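Local coordinates for protein lectin 2 (PDB 4TQK) that binds N-acetylglucosamine as a fungal beta-propeller lectin, probably recognising glycans that end in this sugar, at residues Thr56-Arg61 with Phe77-Val82; Gly250-Leu255 with Gly263-Val268. The protein carries 1 engineered substitution. All coordinates share one frame; numbering follows the deposited sequence.

Following the chain from its N terminus, contact 1 comes first: residues 56-61 enter strand 60-64, strand 73-77 runs back beside it, and the contact closes the 15-residue excursion between them. Contact 2 opens much later, joining 250-255 to 263-268 across the short turn of the hairpin 251-256/262-269. The two loops follow one another in series, neither nested nor crossed. They belong to different four-stranded antiparallel sheets of the propeller, on opposite sides of its centre, with nearest atoms about 27 Å apart. Contact 1 ties the first two strands of its sheet, contact 2 the last two; each has its own N-acetylglucosamine.

Contact 1 (Thr56-Arg61 with Phe77-Val82); sequences TTKHVR and FGNAGV. With NAG (2-acetamido-2-deoxy-beta-D-glucopyranose), chain D.
His59 leans across to Gly78 and Asn79, and its contacts change from CB to the tip. Its CB lies 3.3 Å from Phe77 O. With CG beside the backbone N (chi1 -49°), the ring is carried toward the other segment, where CD2 passes 3.5 Å from Gly78 CA. CE1 approaches the sugar, 3.5 Å from the acetamido methyl C8 of N-acetylglucosamine (chain D), which sits over one face of the ring toward its rim. The opposite face is covered by CB of the neighbouring Lys58. At the tip, NE2 donates in the ring plane to Asn79 OD1, a short and nearly straight bond of 2.8 Å, while ND1 is engaged by the backbone N of Leu55, so both ring nitrogens are tied and the rotation of the imidazole is fixed. The ring and the amide of Asn79 stand 59° apart. Lys58, its chain bent at chi3, brings NZ to 3.2 Å from the same Asn79 OD1, and the two donors arrive from opposite faces of the amide plane. The lysine would probably polarise this carbonyl. Asn79 in turn holds the sugar through its backbone: its N donates to O7 of the acetamido group at 2.9 Å. A water lies within hydrogen-bonding distance of both Lys58 O and Gly78 O. Farther along, Phe77 N binds Val60 O at 2.8 Å, while the return bond from Val60 N to Phe77 O is weak; the side chains of these two residues run alongside each other, with Val60 CG1 against Phe77 CD2. Asn46, Gly52 and Trp54 supply further hydrogen bonds to the ligand. Where paired strands give way to loops, His59 and Asn79 thus form part of an acetamido-binding pocket of a beta-propeller lectin.

Contact 2 (Gly250-Leu255 with Gly263-Val268); sequences GCWVAL and GQVKLV. With NAG (2-acetamido-2-deoxy-beta-D-glucopyranose), chain F.
Trp252 and Leu267, partners in a non-hydrogen-bonded antiparallel pair, set their side chains obliquely across each other on one face of the sheet. The indole lies with its six-membered ring under Leu267 CB, which stands 4.0 Å from the ring centroid and almost on its normal, a CH-pi contact. Leu267 swings CG trans to its own amide nitrogen (chi1 179°), which lays CD1 along the same face toward the pyrrole side, 4.1 Å from Trp252 CE2. The opposite face of the indole meets N-acetylglucosamine (chain F): C4 of the sugar lies above it, displaced from the ring centre, and C6 comes 3.7 Å from Trp252 CH2. The tryptophan is thus sandwiched between leucine and sugar. Val265 O lies at the ring edge, and Val265 CG1 packs 3.7 Å from Trp252 CE3. Behind this face, Val253 and Val268 meet at about a right angle, with CG1 of Val253 3.6 Å from CG2 of Val268. Lys266 runs out extended beyond CG on the same face as Val253, its aliphatic chain passing beside that valine. Between the two faces the backbones are laced by reciprocal bonds of 3.0 Å, from Val253 N to Lys266 O and from Lys266 N to Val253 O. Val268 N to Cys251 O continues the ladder at one end; at the other, Gly263 N reaches Leu255 O one residue out of that register. Asn215, Gly221, Trp223 and Lys248 hydrogen-bond the ligand from outside the hairpin. The chemistry is consistent with a division of labour: these neighbours grip the polar groups of the sugar, whereas Trp252 probably contributes apolar contact to its carbons, while Leu267 backs the face turned away from the sugar and Val265 borders the ring edge.

Contact 1 (Thr56-Arg61 with Phe77-Val82)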
loop_
_atom_site.group_PDB
_atom_site.type_symbol
_atom_site.label_atom_id
_atom_site.label_comp_id
_atom_site.label_asym_id
_atom_site.label_seq_id
_atom_site.Cartn_x
_atom_site.Cartn_y
_atom_site.Cartn_z
ATOM N N THR A 56 -9.526 -12.449 -24.161
ATOM C CA THR A 56 -9.309 -13.498 -23.163
ATOM C C THR A 56 -8.874 -14.817 -23.804
ATOM O O THR A 56 -8.267 -15.665 -23.150
ATOM C CB THR A 56 -10.538 -13.735 -22.285
ATOM O OG1 THR A 56 -11.631 -14.134 -23.113
ATOM C CG2 THR A 56 -10.917 -12.452 -21.528
ATOM N N THR A 57 -9.168 -14.978 -25.089
ATOM C CA THR A 57 -8.838 -16.211 -25.804
ATOM C C THR A 57 -7.412 -16.241 -26.378
ATOM O O THR A 57 -6.931 -17.303 -26.789
ATOM C CB THR A 57 -9.859 -16.491 -26.926
ATOM O OG1 THR A 57 -10.233 -15.252 -27.540
ATOM C CG2 THR A 57 -11.117 -17.140 -26.361
ATOM N N LYS A 58 -6.733 -15.094 -26.405
ATOM C CA LYS A 58 -5.385 -15.027 -26.977
ATOM C C LYS A 58 -4.325 -14.624 -25.957
ATOM O O LYS A 58 -3.163 -15.037 -26.052
ATOM C CB LYS A 58 -5.317 -14.000 -28.114
ATOM C CG LYS A 58 -6.418 -14.077 -29.144
ATOM C CD LYS A 58 -6.232 -12.994 -30.209
ATOM C CE LYS A 58 -4.899 -13.157 -30.943
ATOM N NZ LYS A 58 -4.714 -12.201 -32.084
ATOM N N HIS A 59 -4.710 -13.805 -24.986
ATOM C CA HIS A 59 -3.707 -13.095 -24.217
ATOM C C HIS A 59 -3.762 -13.379 -22.723
ATOM O O HIS A 59 -4.744 -13.909 -22.218
ATOM C CB HIS A 59 -3.855 -11.599 -24.450
ATOM C CG HIS A 59 -3.948 -11.206 -25.906
ATOM N ND1 HIS A 59 -5.011 -10.518 -26.405
ATOM C CD2 HIS A 59 -3.072 -11.398 -26.921
ATOM C CE1 HIS A 59 -4.808 -10.298 -27.712
ATOM N NE2 HIS A 59 -3.655 -10.815 -28.034
ATOM N N VAL A 60 -2.690 -13.007 -22.028
ATOM C CA VAL A 60 -2.596 -13.180 -20.587
ATOM C C VAL A 60 -2.327 -11.842 -19.910
ATOM O O VAL A 60 -1.421 -11.107 -20.304
ATOM C CB VAL A 60 -1.482 -14.167 -20.219
ATOM C CG1 VAL A 60 -1.170 -14.095 -18.731
ATOM C CG2 VAL A 60 -1.874 -15.596 -20.633
ATOM N N ARG A 61 -3.121 -11.526 -18.891
ATOM C CA ARG A 61 -3.020 -10.233 -18.218
ATOM C C ARG A 61 -2.887 -10.399 -16.706
ATOM O O ARG A 61 -3.746 -11.000 -16.051
ATOM C CB ARG A 61 -4.218 -9.355 -18.591
ATOM C CG ARG A 61 -4.188 -8.889 -20.045
ATOM C CD ARG A 61 -5.508 -8.281 -20.494
ATOM N NE ARG A 61 -6.465 -9.298 -20.915
ATOM C CZ ARG A 61 -7.717 -9.046 -21.305
ATOM N NH1 ARG A 61 -8.173 -7.790 -21.339
ATOM N NH2 ARG A 61 -8.520 -10.052 -21.665
ATOM N N PHE A 77 0.737 -10.194 -21.813
ATOM C CA PHE A 77 1.347 -10.910 -22.922
ATOM C C PHE A 77 0.396 -10.796 -24.106
ATOM O O PHE A 77 -0.595 -11.529 -24.180
ATOM C CB PHE A 77 1.522 -12.393 -22.589
ATOM C CG PHE A 77 2.458 -12.672 -21.442
ATOM C CD1 PHE A 77 3.735 -13.175 -21.676
ATOM C CD2 PHE A 77 2.042 -12.500 -20.136
ATOM C CE1 PHE A 77 4.583 -13.461 -20.632
ATOM C CE2 PHE A 77 2.887 -12.783 -19.074
ATOM C CZ PHE A 77 4.162 -13.262 -19.319
ATOM N N GLY A 78 0.701 -9.901 -25.039
ATOM C CA GLY A 78 -0.204 -9.630 -26.143
ATOM C C GLY A 78 0.178 -10.306 -27.444
ATOM O O GLY A 78 0.664 -11.435 -27.446
ATOM N N ASN A 79 -0.041 -9.606 -28.553
ATOM C CA ASN A 79 0.299 -10.132 -29.876
ATOM C C ASN A 79 1.799 -10.126 -30.140
ATOM O O ASN A 79 2.394 -11.194 -30.305
ATOM C CB ASN A 79 -0.451 -9.380 -30.988
ATOM C CG ASN A 79 -1.952 -9.631 -30.957
ATOM O OD1 ASN A 79 -2.410 -10.689 -30.527
ATOM N ND2 ASN A 79 -2.723 -8.652 -31.416
ATOM N N ALA A 80 2.408 -8.935 -30.165
ATOM C CA ALA A 80 3.829 -8.806 -30.514
ATOM C C ALA A 80 4.813 -9.064 -29.359
ATOM O O ALA A 80 6.028 -9.097 -29.563
ATOM C CB ALA A 80 4.105 -7.462 -31.159
ATOM N N GLY A 81 4.292 -9.250 -28.152
ATOM C CA GLY A 81 5.137 -9.560 -27.020
ATOM C C GLY A 81 4.530 -9.155 -25.693
ATOM O O GLY A 81 3.307 -9.075 -25.563
ATOM N N VAL A 82 5.398 -8.896 -24.714
ATOM C CA VAL A 82 4.992 -8.529 -23.368
ATOM C C VAL A 82 5.021 -7.017 -23.209
ATOM O O VAL A 82 6.013 -6.363 -23.539
ATOM C CB VAL A 82 5.918 -9.158 -22.299
ATOM C CG1 VAL A 82 5.324 -8.980 -20.872
ATOM C CG2 VAL A 82 6.166 -10.623 -22.591
HETATM C C1 NAG D . -1.221 -3.583 -29.819
HETATM C C2 NAG D . -1.177 -4.069 -28.378
HETATM C C3 NAG D . -1.431 -2.884 -27.464
HETATM C C4 NAG D . -0.432 -1.768 -27.804
HETATM C C5 NAG D . -0.415 -1.471 -29.310
HETATM C C6 NAG D . 0.632 -0.434 -29.715
HETATM C C7 NAG D . -1.883 -6.375 -28.153
HETATM C C8 NAG D . -3.021 -7.308 -27.852
HETATM N N2 NAG D . -2.192 -5.080 -28.184
HETATM O O1 NAG D . -1.089 -4.679 -30.689
HETATM O O3 NAG D . -1.317 -3.304 -26.121
HETATM O O4 NAG D . -0.732 -0.609 -27.069
HETATM O O5 NAG D . -0.171 -2.672 -30.019
HETATM O O6 NAG D . 1.872 -1.079 -29.955
HETATM O O7 NAG D . -0.746 -6.808 -28.358
HETATM O O HOH W 1 -0.378 -14.077 -26.332
#

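Contact 2 (Gly250-Leu255 with Gly263-Val268)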
loop_
_atom_site.group_PDB
_atom_site.type_symbol
_atom_site.label_atom_id
_atom_site.label_comp_id
_atom_site.label_asym_id
_atom_site.label_seq_id
_atom_site.Cartn_x
_atom_site.Cartn_y
_atom_site.Cartn_z
ATOM N N GLY A 250 -13.301 -37.164 -1.182
ATOM C CA GLY A 250 -12.982 -36.004 -0.366
ATOM C C GLY A 250 -11.615 -35.431 -0.699
ATOM O O GLY A 250 -11.126 -35.614 -1.808
ATOM N N CYS A 251 -10.996 -34.751 0.266
ATOM C CA CYS A 251 -9.696 -34.115 0.050
ATOM C C CYS A 251 -8.562 -35.012 0.508
ATOM O O CYS A 251 -8.559 -35.520 1.628
ATOM C CB CYS A 251 -9.597 -32.771 0.777
ATOM S SG CYS A 251 -10.867 -31.586 0.329
ATOM N N TRP A 252 -7.598 -35.200 -0.382
ATOM C CA TRP A 252 -6.418 -35.994 -0.104
ATOM C C TRP A 252 -5.247 -35.040 -0.050
ATOM O O TRP A 252 -5.246 -34.021 -0.737
ATOM C CB TRP A 252 -6.174 -36.978 -1.242
ATOM C CG TRP A 252 -7.206 -38.031 -1.367
ATOM C CD1 TRP A 252 -8.411 -37.924 -1.979
ATOM C CD2 TRP A 252 -7.121 -39.367 -0.869
ATOM N NE1 TRP A 252 -9.095 -39.111 -1.891
ATOM C CE2 TRP A 252 -8.323 -40.015 -1.211
ATOM C CE3 TRP A 252 -6.155 -40.073 -0.151
ATOM C CZ2 TRP A 252 -8.580 -41.341 -0.869
ATOM C CZ3 TRP A 252 -6.415 -41.397 0.189
ATOM C CH2 TRP A 252 -7.611 -42.013 -0.173
ATOM N N VAL A 253 -4.244 -35.376 0.749
ATOM C CA VAL A 253 -3.047 -34.561 0.826
ATOM C C VAL A 253 -1.827 -35.460 0.867
ATOM O O VAL A 253 -1.924 -36.636 1.238
ATOM C CB VAL A 253 -3.019 -33.711 2.104
ATOM C CG1 VAL A 253 -4.331 -32.984 2.303
ATOM C CG2 VAL A 253 -2.681 -34.594 3.326
ATOM N N ALA A 254 -0.686 -34.902 0.466
ATOM C CA ALA A 254 0.624 -35.478 0.759
ATOM C C ALA A 254 1.479 -34.343 1.320
ATOM O O ALA A 254 1.638 -33.296 0.687
ATOM C CB ALA A 254 1.266 -36.096 -0.492
ATOM N N LEU A 255 2.020 -34.541 2.510
ATOM C CA LEU A 255 2.690 -33.455 3.216
ATOM C C LEU A 255 4.194 -33.409 2.948
ATOM O O LEU A 255 4.842 -34.441 2.764
ATOM C CB LEU A 255 2.405 -33.539 4.717
ATOM C CG LEU A 255 0.921 -33.407 5.063
ATOM C CD1 LEU A 255 0.676 -33.718 6.517
ATOM C CD2 LEU A 255 0.415 -32.012 4.706
ATOM N N GLY A 263 5.220 -37.278 2.138
ATOM C CA GLY A 263 4.719 -38.416 2.895
ATOM C C GLY A 263 3.531 -39.089 2.229
ATOM O O GLY A 263 3.189 -38.774 1.076
ATOM N N GLN A 264 2.880 -40.002 2.957
ATOM C CA GLN A 264 1.786 -40.789 2.380
ATOM C C GLN A 264 0.680 -39.903 1.812
ATOM O O GLN A 264 0.504 -38.744 2.229
ATOM C CB GLN A 264 1.177 -41.761 3.413
ATOM C CG GLN A 264 0.537 -41.071 4.607
ATOM C CD GLN A 264 -0.371 -41.990 5.434
ATOM O OE1 GLN A 264 -1.243 -42.682 4.900
ATOM N NE2 GLN A 264 -0.170 -41.986 6.742
ATOM N N VAL A 265 -0.077 -40.463 0.873
ATOM C CA VAL A 265 -1.264 -39.803 0.347
ATOM C C VAL A 265 -2.473 -40.251 1.159
ATOM O O VAL A 265 -2.885 -41.407 1.079
ATOM C CB VAL A 265 -1.464 -40.141 -1.136
ATOM C CG1 VAL A 265 -2.775 -39.570 -1.656
ATOM C CG2 VAL A 265 -0.281 -39.628 -1.951
ATOM N N LYS A 266 -3.037 -39.341 1.948
ATOM C CA LYS A 266 -4.097 -39.708 2.885
ATOM C C LYS A 266 -5.319 -38.788 2.836
ATOM O O LYS A 266 -5.219 -37.617 2.435
ATOM C CB LYS A 266 -3.544 -39.761 4.312
ATOM C CG LYS A 266 -2.753 -38.531 4.687
ATOM C CD LYS A 266 -2.514 -38.431 6.186
ATOM C CE LYS A 266 -1.828 -37.111 6.528
ATOM N NZ LYS A 266 -1.769 -36.895 7.989
ATOM N N LEU A 267 -6.463 -39.333 3.256
ATOM C CA LEU A 267 -7.743 -38.630 3.212
ATOM C C LEU A 267 -7.973 -37.872 4.516
ATOM O O LEU A 267 -8.151 -38.479 5.570
ATOM C CB LEU A 267 -8.882 -39.628 2.977
ATOM C CG LEU A 267 -10.323 -39.114 2.908
ATOM C CD1 LEU A 267 -10.532 -38.214 1.703
ATOM C CD2 LEU A 267 -11.306 -40.274 2.877
ATOM N N VAL A 268 -7.965 -36.544 4.439
ATOM C CA VAL A 268 -8.046 -35.711 5.638
ATOM C C VAL A 268 -9.401 -35.021 5.804
ATOM O O VAL A 268 -9.765 -34.613 6.909
ATOM C CB VAL A 268 -6.924 -34.668 5.672
ATOM C CG1 VAL A 268 -5.573 -35.363 5.602
ATOM C CG2 VAL A 268 -7.083 -33.664 4.526
HETATM C C1 NAG F . -8.710 -42.915 -5.161
HETATM C C2 NAG F . -7.997 -41.572 -5.128
HETATM C C3 NAG F . -6.507 -41.818 -5.015
HETATM C C4 NAG F . -6.233 -42.678 -3.786
HETATM C C5 NAG F . -7.086 -43.949 -3.817
HETATM C C6 NAG F . -6.889 -44.781 -2.553
HETATM C C7 NAG F . -9.215 -39.839 -6.348
HETATM C C8 NAG F . -9.312 -39.069 -7.624
HETATM N N2 NAG F . -8.300 -40.810 -6.321
HETATM O O1 NAG F . -10.087 -42.693 -5.286
HETATM O O3 NAG F . -5.865 -40.581 -4.898
HETATM O O4 NAG F . -4.866 -43.019 -3.721
HETATM O O5 NAG F . -8.452 -43.616 -3.966
HETATM O O6 NAG F . -7.586 -46.002 -2.660
HETATM O O7 NAG F . -9.960 -39.573 -5.410
#